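Local coordinates for protein AlbC (PDB 3OQV) that uses aminoacyl-tRNAs as substrates to make cyclodipeptides without ATP, joining phenylalanine and leucine into the cyclic precursor of the antibacterial peptide albonoursin, at residues T206-T209 with A210-S213; L176-V179 with L180-P184; R132-T135 with D136-F139; F145-A148 with C149-M152. All coordinates share one frame; numbering follows the deposited sequence.

Contact 1: T206-T209 with A210-S213; sequences TPIT and AFLS
The phenyl ring of F211 receives the tip of I208 at a slant, with CD1 of I208 lying 4.2 Å from CD2 of F211. The same ring also meets that of F186, their planes inclined at about 50°, and it touches A148 of helix 143-158. A flat hydrocarbon group therefore suits this spot, where three helices converge. The longer branch of I208 serves both of its neighbours one turn on. With CG1 turned opposite the main-chain nitrogen (chi1 -170°), that atom lies 4.1 Å from CD1 of L212, while CD1 goes on to F211.

The polar groups hold the turns. T209 folds its hydroxyl back (chi1 71°), so that OG1 donates 2.7 Å to O of T206, in the carbonyl plane, and N of T209 gives that oxygen a second bond at 2.9 Å. One residue thus supplies both donors to a single carbonyl. O of P207 accepts from N of A210 at 2.9 Å, the donor standing above the carbonyl plane, and a weaker bond comes from N of F211. The regular helical pattern appears where N of L212 donates to O of I208 at 2.9 Å. Proline has no N-H to offer, which costs nothing this early in a helix, and the small A210 lets A155 of helix 143-158 come close.

Helix 207-212 follows strand 198-202 of the Rossmann-type parallel sheet, packing I208, T209 and L212 on Y202 while I208 lines the pocket that holds dithiane diol.

Contact 2: L176-V179 with L180-P184; sequences LNYV and LAEAP. With DTD (dithiane diol), chain B; PO4 (phosphate ion), chain C.
E182 and Y178 sit one turn apart on helix 169-193, where they form part of what is, by similarity, the substrate-binding site of this Rossmann-like enzyme. Followed outward, E182 first packs on backbone: its CB is 3.4 Å from O of V179, and its CG is 3.5 Å from O of Y178. Beyond CG the chain runs extended, carrying the carboxylate across the tyrosine side chain at a slant, the planes 51° apart. OE2 reaches CE2 of Y178 at 3.7 Å and neighbours the dithiane diol, while OE1 lies 2.8 Å from O4 of a phosphate ion, probably from the crystallisation liquor. Another oxygen of that ion is modelled too close to OE2, so the detailed geometry there is doubtful. A long aromatic hydroxyl and an acid on an extended chain can both reach the pocket from one face of the helix.

The helix bends at P184, whose nitrogen has no hydrogen to give to the turn before. Approaching the bend, N of E182 is shared weakly between O of Y178 and O of V179. Farther back the bonding is regular, N of L180 donating to O of L176 at 2.8 Å, and the two apolar side chains pack together, CD1 of L176 lying 3.8 Å from CG of L180.

Contact 3: R132-T135 with D136-F139; sequences RERT and DRAF. With PO4 (phosphate ion), chain D.
Two salt bridges, each joining residues four apart, span single turns of helix 126-141: R132 with D136 on the side toward helix 169-193, and E133 with R137 on the exposed side. In the first, R132 bends at its second torsion (chi2 80°), bringing NE to the syn side of the carboxylate one turn ahead. NE donates 3.0 Å to OD1 of D136, with a weaker second bond of 3.1 Å to OD2 of D136. OD1 lies near the guanidinium plane, at its edge; the guanidinium and carboxylate planes themselves stand 82° apart. This is no flat two-on-two pair, because only NE is engaged. The outer nitrogens, NH1 and NH2 of R132, make weak hydrogen bonds, 3.4 Å to O1 and 3.3 Å to O2, to a phosphate ion probably from the crystallisation liquor; H70 and Q123 also bind that phosphate, and Y128 takes a bond from NH1.

D136 has a further partner. A water accepts from OG1 of T135 at 2.7 Å and donates to OD1 of D136 at 2.8 Å, which should help fix the rotation of the carboxylate. In the second bridge the two chains run side by side, and OE2 of E133 lies 3.3 Å from NH1 of R137, in the guanidinium plane. Long charged residues suit this solvent-facing side.

T135 is buried against P184 and A187 of helix 169-193; R134, on the surface, reaches back to a salt bridge with D188 of that helix; A138 and F139 lie against helix 143-158.

Contact 4: F145-A148 with C149-M152; sequences FATA and CEDM
Sulfur meets aromatic ring where SG of C149 lies over one face of F145, one turn back along helix 143-158. SG is 3.8 Å from the ring centroid and 28° off the normal, displaced toward the rim so that CE2 of F145 is the nearest ring atom, at 3.4 Å. Turning CG opposite the main-chain nitrogen (chi1 -177°) stands the ring of F145 out from the helix, where SG of C149, leaning back (chi1 -74°), comes over its face. Cysteine suits the place, being small and polarisable in a buried spot.

The backbone bonds are regular: N of C149 donates to O of F145 at 2.9 Å, N of D151 to O of T147 at 2.8 Å, and N of M152 to O of A148 at 3.0 Å.

On the polar side T147 and D151 run side by side, pointing the same way, with CG2 of T147 3.9 Å from OD2 of D151. The threonine hydroxyl turns instead to the carbonyl of A143. Polar residues suit this outer side; D151 also touches R214.

Extended M152 reaches E182, V179 and F186 of helix 169-193. Toward helix 126-141, F145 touches A138, while A146 and C149 touch F139; elsewhere F145 meets the ring of F219. Against helix 207-212, A148 packs on F211 and M152 on P207 and F211.

Along the chain the order is contact 3, contact 4, contact 2, contact 1, on helices 126-141, 143-158, 169-193 and 207-212. Helix 143-158 lies in the middle: contact 4 touches all three others, its centre about 9, 11 and 13 Å from those of contacts 1, 2 and 3. Contacts 2 and 3 also touch, their centres about 10 Å apart, whereas contacts 1 and 3 stay apart, at about 18 Å between centres. Helix 207-212 packs on strand 198-202 of the parallel sheet and helix 169-193 on strand 59-67, with the other two helices packed against them. Contacts 1 and 2 reach the dithiane diol pocket from two helices, and contact 4 links them through M152, while contact 3 lies farther out.

Contact 1: T206-T209 with A210-S213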
ATOM      1  N   THR A 206      -8.774   4.630  -4.753  1.00 34.86           N
ATOM      2  CA  THR A 206      -8.187   3.962  -3.598  1.00 32.32           C
ATOM      3  C   THR A 206      -7.781   4.967  -2.526  1.00 31.64           C
ATOM      4  O   THR A 206      -7.694   6.168  -2.801  1.00 30.35           O
ATOM      5  CB  THR A 206      -6.987   3.069  -3.995  1.00 31.42           C
ATOM      6  OG1 THR A 206      -5.987   3.860  -4.647  1.00 30.73           O
ATOM      7  CG2 THR A 206      -7.442   1.975  -4.941  1.00 32.36           C
ATOM      8  N   PRO A 207      -7.563   4.488  -1.289  1.00 31.40           N
ATOM      9  CA  PRO A 207      -7.357   5.428  -0.192  1.00 30.74           C
ATOM     10  C   PRO A 207      -6.182   6.404  -0.375  1.00 28.86           C
ATOM     11  O   PRO A 207      -6.244   7.527   0.118  1.00 28.78           O
ATOM     12  CB  PRO A 207      -7.123   4.508   1.007  1.00 31.35           C
ATOM     13  CG  PRO A 207      -8.020   3.324   0.707  1.00 33.90           C
ATOM     14  CD  PRO A 207      -7.864   3.126  -0.797  1.00 31.93           C
ATOM     15  N   ILE A 208      -5.109   5.974  -1.031  1.00 25.93           N
ATOM     16  CA  ILE A 208      -3.978   6.876  -1.291  1.00 26.51           C
ATOM     17  C   ILE A 208      -4.408   8.134  -2.061  1.00 25.74           C
ATOM     18  O   ILE A 208      -3.854   9.216  -1.851  1.00 27.07           O
ATOM     19  CB  ILE A 208      -2.825   6.169  -2.033  1.00 28.24           C
ATOM     20  CG1 ILE A 208      -1.575   7.060  -2.073  1.00 28.14           C
ATOM     21  CG2 ILE A 208      -3.250   5.784  -3.443  1.00 27.98           C
ATOM     22  CD1 ILE A 208      -0.937   7.303  -0.721  1.00 28.81           C
ATOM     23  N   THR A 209      -5.452   8.015  -2.881  1.00 27.21           N
ATOM     24  CA  THR A 209      -5.913   9.163  -3.646  1.00 26.54           C
ATOM     25  C   THR A 209      -6.566  10.207  -2.748  1.00 30.02           C
ATOM     26  O   THR A 209      -6.577  11.392  -3.079  1.00 31.27           O
ATOM     27  CB  THR A 209      -6.874   8.773  -4.786  1.00 29.61           C
ATOM     28  OG1 THR A 209      -8.127   8.356  -4.233  1.00 27.47           O
ATOM     29  CG2 THR A 209      -6.275   7.646  -5.631  1.00 25.87           C
ATOM     30  N   ALA A 210      -7.016   9.791  -1.568  1.00 29.25           N
ATOM     31  CA  ALA A 210      -7.499  10.747  -0.571  1.00 29.92           C
ATOM     32  C   ALA A 210      -6.357  11.541   0.061  1.00 30.05           C
ATOM     33  O   ALA A 210      -6.461  12.754   0.237  1.00 29.39           O
ATOM     34  CB  ALA A 210      -8.339  10.040   0.502  1.00 32.25           C
ATOM     35  N   PHE A 211      -5.240  10.872   0.338  1.00 27.95           N
ATOM     36  CA  PHE A 211      -4.021  11.559   0.759  1.00 27.76           C
ATOM     37  C   PHE A 211      -3.544  12.546  -0.309  1.00 28.94           C
ATOM     38  O   PHE A 211      -3.182  13.685  -0.006  1.00 31.95           O
ATOM     39  CB  PHE A 211      -2.914  10.543   1.088  1.00 26.92           C
ATOM     40  CG  PHE A 211      -1.597  11.170   1.446  1.00 29.85           C
ATOM     41  CD1 PHE A 211      -1.372  11.669   2.722  1.00 28.11           C
ATOM     42  CD2 PHE A 211      -0.601  11.305   0.492  1.00 31.25           C
ATOM     43  CE1 PHE A 211      -0.178  12.301   3.029  1.00 33.13           C
ATOM     44  CE2 PHE A 211       0.594  11.931   0.797  1.00 35.29           C
ATOM     45  CZ  PHE A 211       0.807  12.421   2.069  1.00 34.31           C
ATOM     46  N   LEU A 212      -3.519  12.099  -1.557  1.00 27.83           N
ATOM     47  CA  LEU A 212      -2.919  12.887  -2.639  1.00 29.22           C
ATOM     48  C   LEU A 212      -3.742  14.136  -2.958  1.00 30.06           C
ATOM     49  O   LEU A 212      -3.225  15.122  -3.480  1.00 29.08           O
ATOM     50  CB  LEU A 212      -2.745  12.023  -3.896  1.00 27.81           C
ATOM     51  CG  LEU A 212      -1.640  10.974  -3.729  1.00 29.84           C
ATOM     52  CD1 LEU A 212      -1.540  10.058  -4.933  1.00 34.38           C
ATOM     53  CD2 LEU A 212      -0.295  11.655  -3.436  1.00 30.94           C
ATOM     54  N   SER A 213      -5.021  14.121  -2.617  1.00 29.80           N
ATOM     55  CA  SER A 213      -5.877  15.249  -2.982  1.00 34.66           C
ATOM     56  C   SER A 213      -5.966  16.339  -1.901  1.00 37.24           C
ATOM     57  O   SER A 213      -6.579  17.389  -2.114  1.00 37.51           O
ATOM     58  CB  SER A 213      -7.268  14.756  -3.384  1.00 35.16           C
ATOM     59  OG  SER A 213      -7.922  14.201  -2.272  1.00 39.44           O
TER

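Contact 2: L176-V179 with L180-P184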
ATOM      1  N   LEU A 176      -5.879   4.524  11.590  1.00 28.57           N
ATOM      2  CA  LEU A 176      -4.705   5.345  11.785  1.00 28.78           C
ATOM      3  C   LEU A 176      -3.441   4.496  11.898  1.00 27.69           C
ATOM      4  O   LEU A 176      -2.439   4.771  11.231  1.00 28.48           O
ATOM      5  CB  LEU A 176      -4.874   6.229  13.024  1.00 28.65           C
ATOM      6  CG  LEU A 176      -3.745   7.230  13.281  1.00 32.44           C
ATOM      7  CD1 LEU A 176      -3.476   8.100  12.058  1.00 28.86           C
ATOM      8  CD2 LEU A 176      -4.087   8.102  14.499  1.00 37.51           C
ATOM      9  N   ASN A 177      -3.488   3.464  12.736  1.00 26.67           N
ATOM     10  CA  ASN A 177      -2.380   2.522  12.860  1.00 28.29           C
ATOM     11  C   ASN A 177      -1.984   1.969  11.496  1.00 27.41           C
ATOM     12  O   ASN A 177      -0.799   1.835  11.179  1.00 28.12           O
ATOM     13  CB  ASN A 177      -2.771   1.361  13.776  1.00 27.34           C
ATOM     14  CG  ASN A 177      -2.874   1.775  15.224  1.00 31.04           C
ATOM     15  OD1 ASN A 177      -2.351   2.809  15.616  1.00 36.35           O
ATOM     16  ND2 ASN A 177      -3.495   0.937  16.036  1.00 33.44           N
ATOM     17  N   TYR A 178      -3.000   1.583  10.732  1.00 26.56           N
ATOM     18  CA  TYR A 178      -2.837   1.006   9.407  1.00 25.78           C
ATOM     19  C   TYR A 178      -2.156   2.010   8.470  1.00 25.98           C
ATOM     20  O   TYR A 178      -1.216   1.675   7.749  1.00 24.44           O
ATOM     21  CB  TYR A 178      -4.226   0.625   8.871  1.00 27.85           C
ATOM     22  CG  TYR A 178      -4.222  -0.081   7.538  1.00 28.25           C
ATOM     23  CD1 TYR A 178      -4.129  -1.470   7.461  1.00 26.60           C
ATOM     24  CD2 TYR A 178      -4.365   0.631   6.359  1.00 25.00           C
ATOM     25  CE1 TYR A 178      -4.115  -2.118   6.235  1.00 26.76           C
ATOM     26  CE2 TYR A 178      -4.355  -0.010   5.128  1.00 24.34           C
ATOM     27  CZ  TYR A 178      -4.230  -1.381   5.074  1.00 24.93           C
ATOM     28  OH  TYR A 178      -4.235  -2.018   3.849  1.00 26.58           O
ATOM     29  N   VAL A 179      -2.629   3.247   8.494  1.00 24.95           N
ATOM     30  CA  VAL A 179      -2.171   4.242   7.532  1.00 24.48           C
ATOM     31  C   VAL A 179      -0.765   4.735   7.895  1.00 24.91           C
ATOM     32  O   VAL A 179       0.086   4.874   7.017  1.00 25.29           O
ATOM     33  CB  VAL A 179      -3.142   5.431   7.446  1.00 25.25           C
ATOM     34  CG1 VAL A 179      -2.434   6.677   6.865  1.00 23.52           C
ATOM     35  CG2 VAL A 179      -4.375   5.055   6.599  1.00 25.66           C
ATOM     36  N   LEU A 180      -0.507   4.944   9.185  1.00 22.62           N
ATOM     37  CA  LEU A 180       0.833   5.321   9.637  1.00 26.92           C
ATOM     38  C   LEU A 180       1.907   4.274   9.339  1.00 26.89           C
ATOM     39  O   LEU A 180       3.065   4.631   9.165  1.00 26.64           O
ATOM     40  CB  LEU A 180       0.849   5.679  11.132  1.00 26.49           C
ATOM     41  CG  LEU A 180       0.046   6.932  11.485  1.00 34.73           C
ATOM     42  CD1 LEU A 180       0.197   7.285  12.958  1.00 35.05           C
ATOM     43  CD2 LEU A 180       0.435   8.112  10.596  1.00 38.84           C
ATOM     44  N   ALA A 181       1.545   2.989   9.374  1.00 25.78           N
ATOM     45  CA  ALA A 181       2.448   1.927   8.928  1.00 26.15           C
ATOM     46  C   ALA A 181       2.813   2.048   7.439  1.00 25.67           C
ATOM     47  O   ALA A 181       3.913   1.675   7.036  1.00 27.05           O
ATOM     48  CB  ALA A 181       1.855   0.530   9.237  1.00 25.91           C
ATOM     49  N   GLU A 182       1.865   2.513   6.627  1.00 25.45           N
ATOM     50  CA  GLU A 182       2.042   2.634   5.169  1.00 24.15           C
ATOM     51  C   GLU A 182       2.794   3.905   4.786  1.00 26.02           C
ATOM     52  O   GLU A 182       3.349   4.007   3.687  1.00 25.74           O
ATOM     53  CB  GLU A 182       0.674   2.652   4.480  1.00 25.20           C
ATOM     54  CG  GLU A 182      -0.046   1.302   4.503  1.00 28.25           C
ATOM     55  CD  GLU A 182      -1.262   1.281   3.592  1.00 30.26           C
ATOM     56  OE1 GLU A 182      -1.972   2.301   3.532  1.00 30.59           O
ATOM     57  OE2 GLU A 182      -1.483   0.273   2.888  1.00 34.02           O
ATOM     58  N   ALA A 183       2.786   4.877   5.690  1.00 23.35           N
ATOM     59  CA  ALA A 183       3.200   6.240   5.365  1.00 27.00           C
ATOM     60  C   ALA A 183       4.653   6.374   4.888  1.00 25.29           C
ATOM     61  O   ALA A 183       4.925   7.167   3.987  1.00 24.04           O
ATOM     62  CB  ALA A 183       2.937   7.176   6.549  1.00 26.88           C
ATOM     63  N   PRO A 184       5.595   5.638   5.514  1.00 25.81           N
ATOM     64  CA  PRO A 184       6.966   5.645   4.991  1.00 26.14           C
ATOM     65  C   PRO A 184       7.024   5.350   3.493  1.00 26.32           C
ATOM     66  O   PRO A 184       7.839   5.942   2.769  1.00 22.65           O
ATOM     67  CB  PRO A 184       7.643   4.527   5.791  1.00 23.86           C
ATOM     68  CG  PRO A 184       6.947   4.616   7.150  1.00 24.55           C
ATOM     69  CD  PRO A 184       5.495   4.897   6.790  1.00 26.32           C
TER
HETATM   70  S1  DTD B 248       1.239   2.511  -0.184  1.00 71.60           S
HETATM   71  C1  DTD B 248      -0.329   2.957  -0.853  1.00 67.05           C
HETATM   72  C2  DTD B 248      -0.806   1.802  -1.723  1.00 67.24           C
HETATM   73  O2  DTD B 248      -1.780   2.271  -2.665  1.00 66.75           O
HETATM   74  C3  DTD B 248      -1.365   0.694  -0.835  1.00 65.51           C
HETATM   75  O3  DTD B 248      -2.415  -0.024  -1.497  1.00 64.32           O
HETATM   76  C4  DTD B 248      -0.263  -0.278  -0.429  1.00 67.66           C
HETATM   77  S4  DTD B 248       1.090   0.578   0.318  1.00 68.91           S
HETATM   78  P   PO4 C 249      -4.618   0.841   1.416  1.00 37.86           P
HETATM   79  O1  PO4 C 249      -5.952   0.305   1.885  1.00 40.14           O
HETATM   80  O2  PO4 C 249      -3.539  -0.155   1.788  1.00 37.68           O
HETATM   81  O3  PO4 C 249      -4.650   1.069  -0.071  1.00 39.55           O
HETATM   82  O4  PO4 C 249      -4.357   2.157   2.122  1.00 34.48           O

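Contact 3: R132-T135 with D136-F139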
ATOM      1  N   ARG A 132      10.189   5.961   9.115  1.00 27.01           N
ATOM      2  CA  ARG A 132       9.034   5.945   9.996  1.00 26.85           C
ATOM      3  C   ARG A 132       9.175   6.917  11.169  1.00 28.38           C
ATOM      4  O   ARG A 132       8.216   7.578  11.546  1.00 29.91           O
ATOM      5  CB  ARG A 132       8.793   4.518  10.504  1.00 29.14           C
ATOM      6  CG  ARG A 132       7.727   4.384  11.573  1.00 31.93           C
ATOM      7  CD  ARG A 132       6.341   4.382  10.986  1.00 36.85           C
ATOM      8  NE  ARG A 132       5.316   4.304  12.028  1.00 38.63           N
ATOM      9  CZ  ARG A 132       4.625   3.210  12.333  1.00 41.68           C
ATOM     10  NH1 ARG A 132       4.836   2.074  11.680  1.00 40.26           N
ATOM     11  NH2 ARG A 132       3.696   3.262  13.276  1.00 43.14           N
ATOM     12  N   GLU A 133      10.369   7.004  11.738  1.00 30.81           N
ATOM     13  CA  GLU A 133      10.699   8.082  12.660  1.00 35.94           C
ATOM     14  C   GLU A 133      10.208   9.430  12.111  1.00 36.76           C
ATOM     15  O   GLU A 133       9.576  10.217  12.825  1.00 35.31           O
ATOM     16  CB  GLU A 133      12.212   8.105  12.898  1.00 36.94           C
ATOM     17  CG  GLU A 133      12.662   8.891  14.126  1.00 46.65           C
ATOM     18  CD  GLU A 133      14.168   9.141  14.149  1.00 54.58           C
ATOM     19  OE1 GLU A 133      14.939   8.223  13.787  1.00 57.09           O
ATOM     20  OE2 GLU A 133      14.581  10.260  14.524  1.00 57.05           O
ATOM     21  N   ARG A 134      10.461   9.667  10.826  1.00 35.26           N
ATOM     22  CA  ARG A 134      10.200  10.967  10.217  1.00 35.64           C
ATOM     23  C   ARG A 134       8.713  11.180   9.961  1.00 34.62           C
ATOM     24  O   ARG A 134       8.190  12.260  10.225  1.00 35.57           O
ATOM     25  CB  ARG A 134      10.969  11.118   8.903  1.00 33.03           C
ATOM     26  CG  ARG A 134      12.372  11.655   9.068  1.00 39.21           C
ATOM     27  CD  ARG A 134      13.096  11.648   7.735  1.00 44.45           C
ATOM     28  NE  ARG A 134      14.320  10.858   7.811  1.00 48.36           N
ATOM     29  CZ  ARG A 134      14.710   9.978   6.898  1.00 44.83           C
ATOM     30  NH1 ARG A 134      13.986   9.767   5.802  1.00 32.07           N
ATOM     31  NH2 ARG A 134      15.850   9.325   7.075  1.00 50.56           N
ATOM     32  N   THR A 135       8.036  10.158   9.432  1.00 33.69           N
ATOM     33  CA  THR A 135       6.598  10.255   9.179  1.00 33.58           C
ATOM     34  C   THR A 135       5.761  10.349  10.466  1.00 33.53           C
ATOM     35  O   THR A 135       4.806  11.120  10.524  1.00 33.23           O
ATOM     36  CB  THR A 135       6.061   9.103   8.278  1.00 34.26           C
ATOM     37  OG1 THR A 135       6.365   7.827   8.867  1.00 31.14           O
ATOM     38  CG2 THR A 135       6.651   9.187   6.879  1.00 30.21           C
ATOM     39  N   ASP A 136       6.114   9.564  11.482  1.00 33.39           N
ATOM     40  CA  ASP A 136       5.491   9.689  12.801  1.00 36.05           C
ATOM     41  C   ASP A 136       5.582  11.114  13.337  1.00 36.45           C
ATOM     42  O   ASP A 136       4.568  11.728  13.644  1.00 37.31           O
ATOM     43  CB  ASP A 136       6.125   8.717  13.799  1.00 37.93           C
ATOM     44  CG  ASP A 136       5.607   7.291  13.644  1.00 40.00           C
ATOM     45  OD1 ASP A 136       4.587   7.079  12.949  1.00 41.02           O
ATOM     46  OD2 ASP A 136       6.240   6.373  14.206  1.00 46.82           O
ATOM     47  N   ARG A 137       6.799  11.653  13.381  1.00 37.62           N
ATOM     48  CA  ARG A 137       7.027  13.039  13.771  1.00 39.43           C
ATOM     49  C   ARG A 137       6.231  14.040  12.935  1.00 40.61           C
ATOM     50  O   ARG A 137       5.563  14.921  13.487  1.00 41.06           O
ATOM     51  CB  ARG A 137       8.525  13.372  13.741  1.00 39.26           C
ATOM     52  CG  ARG A 137       8.834  14.851  13.524  1.00 48.35           C
ATOM     53  CD  ARG A 137      10.151  15.257  14.167  1.00 55.04           C
ATOM     54  NE  ARG A 137      11.097  14.145  14.228  1.00 65.34           N
ATOM     55  CZ  ARG A 137      11.910  13.794  13.232  1.00 67.65           C
ATOM     56  NH1 ARG A 137      12.719  12.749  13.373  1.00 61.91           N
ATOM     57  NH2 ARG A 137      11.905  14.479  12.093  1.00 65.45           N
ATOM     58  N   ALA A 138       6.293  13.903  11.609  1.00 38.50           N
ATOM     59  CA  ALA A 138       5.504  14.751  10.722  1.00 37.51           C
ATOM     60  C   ALA A 138       4.023  14.710  11.065  1.00 39.22           C
ATOM     61  O   ALA A 138       3.348  15.741  11.021  1.00 39.67           O
ATOM     62  CB  ALA A 138       5.725  14.376   9.258  1.00 37.06           C
ATOM     63  N   PHE A 139       3.517  13.533  11.430  1.00 36.26           N
ATOM     64  CA  PHE A 139       2.094  13.400  11.733  1.00 39.76           C
ATOM     65  C   PHE A 139       1.698  14.186  12.981  1.00 41.95           C
ATOM     66  O   PHE A 139       0.568  14.674  13.093  1.00 41.11           O
ATOM     67  CB  PHE A 139       1.690  11.934  11.910  1.00 38.93           C
ATOM     68  CG  PHE A 139       0.266  11.757  12.361  1.00 40.41           C
ATOM     69  CD1 PHE A 139      -0.767  11.710  11.438  1.00 40.05           C
ATOM     70  CD2 PHE A 139      -0.044  11.692  13.714  1.00 41.50           C
ATOM     71  CE1 PHE A 139      -2.083  11.572  11.853  1.00 44.82           C
ATOM     72  CE2 PHE A 139      -1.356  11.543  14.136  1.00 43.02           C
ATOM     73  CZ  PHE A 139      -2.377  11.481  13.208  1.00 42.33           C
TER
HETATM   74  P   PO4 D 250       3.604  -0.793  13.958  1.00 54.45           P
HETATM   75  O1  PO4 D 250       3.044  -0.737  12.550  1.00 51.72           O
HETATM   76  O2  PO4 D 250       3.000   0.344  14.750  1.00 52.61           O
HETATM   77  O3  PO4 D 250       3.274  -2.119  14.603  1.00 52.33           O
HETATM   78  O4  PO4 D 250       5.106  -0.651  13.910  1.00 55.17           O
HETATM   79  O   HOH W   1       4.117   7.248  10.216  1.00 24.96           O

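Contact 4: F145-A148 with C149-M152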
ATOM      1  N   PHE A 145      -0.120  17.442   6.846  1.00 40.36           N
ATOM      2  CA  PHE A 145       0.182  16.028   6.664  1.00 40.66           C
ATOM      3  C   PHE A 145      -0.770  15.189   7.500  1.00 39.72           C
ATOM      4  O   PHE A 145      -1.201  14.121   7.078  1.00 39.26           O
ATOM      5  CB  PHE A 145       1.626  15.740   7.072  1.00 39.39           C
ATOM      6  CG  PHE A 145       2.047  14.323   6.849  1.00 41.90           C
ATOM      7  CD1 PHE A 145       2.385  13.882   5.582  1.00 41.14           C
ATOM      8  CD2 PHE A 145       2.081  13.420   7.902  1.00 37.22           C
ATOM      9  CE1 PHE A 145       2.763  12.581   5.368  1.00 42.40           C
ATOM     10  CE2 PHE A 145       2.471  12.119   7.697  1.00 38.55           C
ATOM     11  CZ  PHE A 145       2.805  11.692   6.426  1.00 42.80           C
ATOM     12  N   ALA A 146      -1.099  15.697   8.684  1.00 41.39           N
ATOM     13  CA  ALA A 146      -1.954  14.988   9.617  1.00 40.26           C
ATOM     14  C   ALA A 146      -3.379  14.920   9.091  1.00 40.67           C
ATOM     15  O   ALA A 146      -4.004  13.862   9.121  1.00 38.60           O
ATOM     16  CB  ALA A 146      -1.913  15.656  10.977  1.00 41.82           C
ATOM     17  N   THR A 147      -3.870  16.036   8.556  1.00 39.58           N
ATOM     18  CA  THR A 147      -5.180  16.061   7.912  1.00 39.86           C
ATOM     19  C   THR A 147      -5.241  15.110   6.721  1.00 37.31           C
ATOM     20  O   THR A 147      -6.229  14.396   6.536  1.00 36.21           O
ATOM     21  CB  THR A 147      -5.544  17.479   7.430  1.00 42.09           C
ATOM     22  OG1 THR A 147      -5.646  18.352   8.560  1.00 46.45           O
ATOM     23  CG2 THR A 147      -6.874  17.461   6.682  1.00 46.59           C
ATOM     24  N   ALA A 148      -4.173  15.108   5.926  1.00 36.62           N
ATOM     25  CA  ALA A 148      -4.065  14.256   4.742  1.00 35.38           C
ATOM     26  C   ALA A 148      -4.082  12.776   5.115  1.00 33.77           C
ATOM     27  O   ALA A 148      -4.815  11.988   4.527  1.00 33.47           O
ATOM     28  CB  ALA A 148      -2.796  14.586   3.966  1.00 33.79           C
ATOM     29  N   CYS A 149      -3.257  12.404   6.085  1.00 33.89           N
ATOM     30  CA  CYS A 149      -3.298  11.056   6.632  1.00 33.58           C
ATOM     31  C   CYS A 149      -4.681  10.711   7.140  1.00 33.25           C
ATOM     32  O   CYS A 149      -5.181   9.628   6.888  1.00 32.14           O
ATOM     33  CB  CYS A 149      -2.280  10.901   7.753  1.00 32.08           C
ATOM     34  SG  CYS A 149      -0.591  10.801   7.150  1.00 35.87           S
ATOM     35  N   GLU A 150      -5.308  11.651   7.843  1.00 35.02           N
ATOM     36  CA  GLU A 150      -6.608  11.405   8.446  1.00 35.72           C
ATOM     37  C   GLU A 150      -7.676  11.203   7.381  1.00 36.22           C
ATOM     38  O   GLU A 150      -8.537  10.331   7.503  1.00 34.45           O
ATOM     39  CB  GLU A 150      -6.986  12.571   9.371  1.00 40.06           C
ATOM     40  CG  GLU A 150      -6.125  12.654  10.624  1.00 42.55           C
ATOM     41  CD  GLU A 150      -6.303  13.952  11.405  1.00 55.95           C
ATOM     42  OE1 GLU A 150      -7.057  14.840  10.951  1.00 62.68           O
ATOM     43  OE2 GLU A 150      -5.683  14.080  12.485  1.00 62.58           O
ATOM     44  N   ASP A 151      -7.604  11.988   6.311  1.00 35.74           N
ATOM     45  CA  ASP A 151      -8.489  11.772   5.169  1.00 36.85           C
ATOM     46  C   ASP A 151      -8.318  10.384   4.578  1.00 33.18           C
ATOM     47  O   ASP A 151      -9.297   9.703   4.258  1.00 31.55           O
ATOM     48  CB  ASP A 151      -8.267  12.846   4.093  1.00 39.18           C
ATOM     49  CG  ASP A 151      -8.781  14.214   4.520  1.00 48.57           C
ATOM     50  OD1 ASP A 151      -9.602  14.280   5.472  1.00 50.20           O
ATOM     51  OD2 ASP A 151      -8.353  15.224   3.915  1.00 57.85           O
ATOM     52  N   MET A 152      -7.067   9.946   4.488  1.00 32.11           N
ATOM     53  CA  MET A 152      -6.765   8.595   4.062  1.00 28.99           C
ATOM     54  C   MET A 152      -7.337   7.552   5.013  1.00 29.16           C
ATOM     55  O   MET A 152      -7.864   6.543   4.566  1.00 26.79           O
ATOM     56  CB  MET A 152      -5.252   8.380   3.933  1.00 28.98           C
ATOM     57  CG  MET A 152      -4.909   7.110   3.179  1.00 28.33           C
ATOM     58  SD  MET A 152      -3.146   6.971   2.846  1.00 29.89           S
ATOM     59  CE  MET A 152      -3.069   5.279   2.280  1.00 26.06           C
TER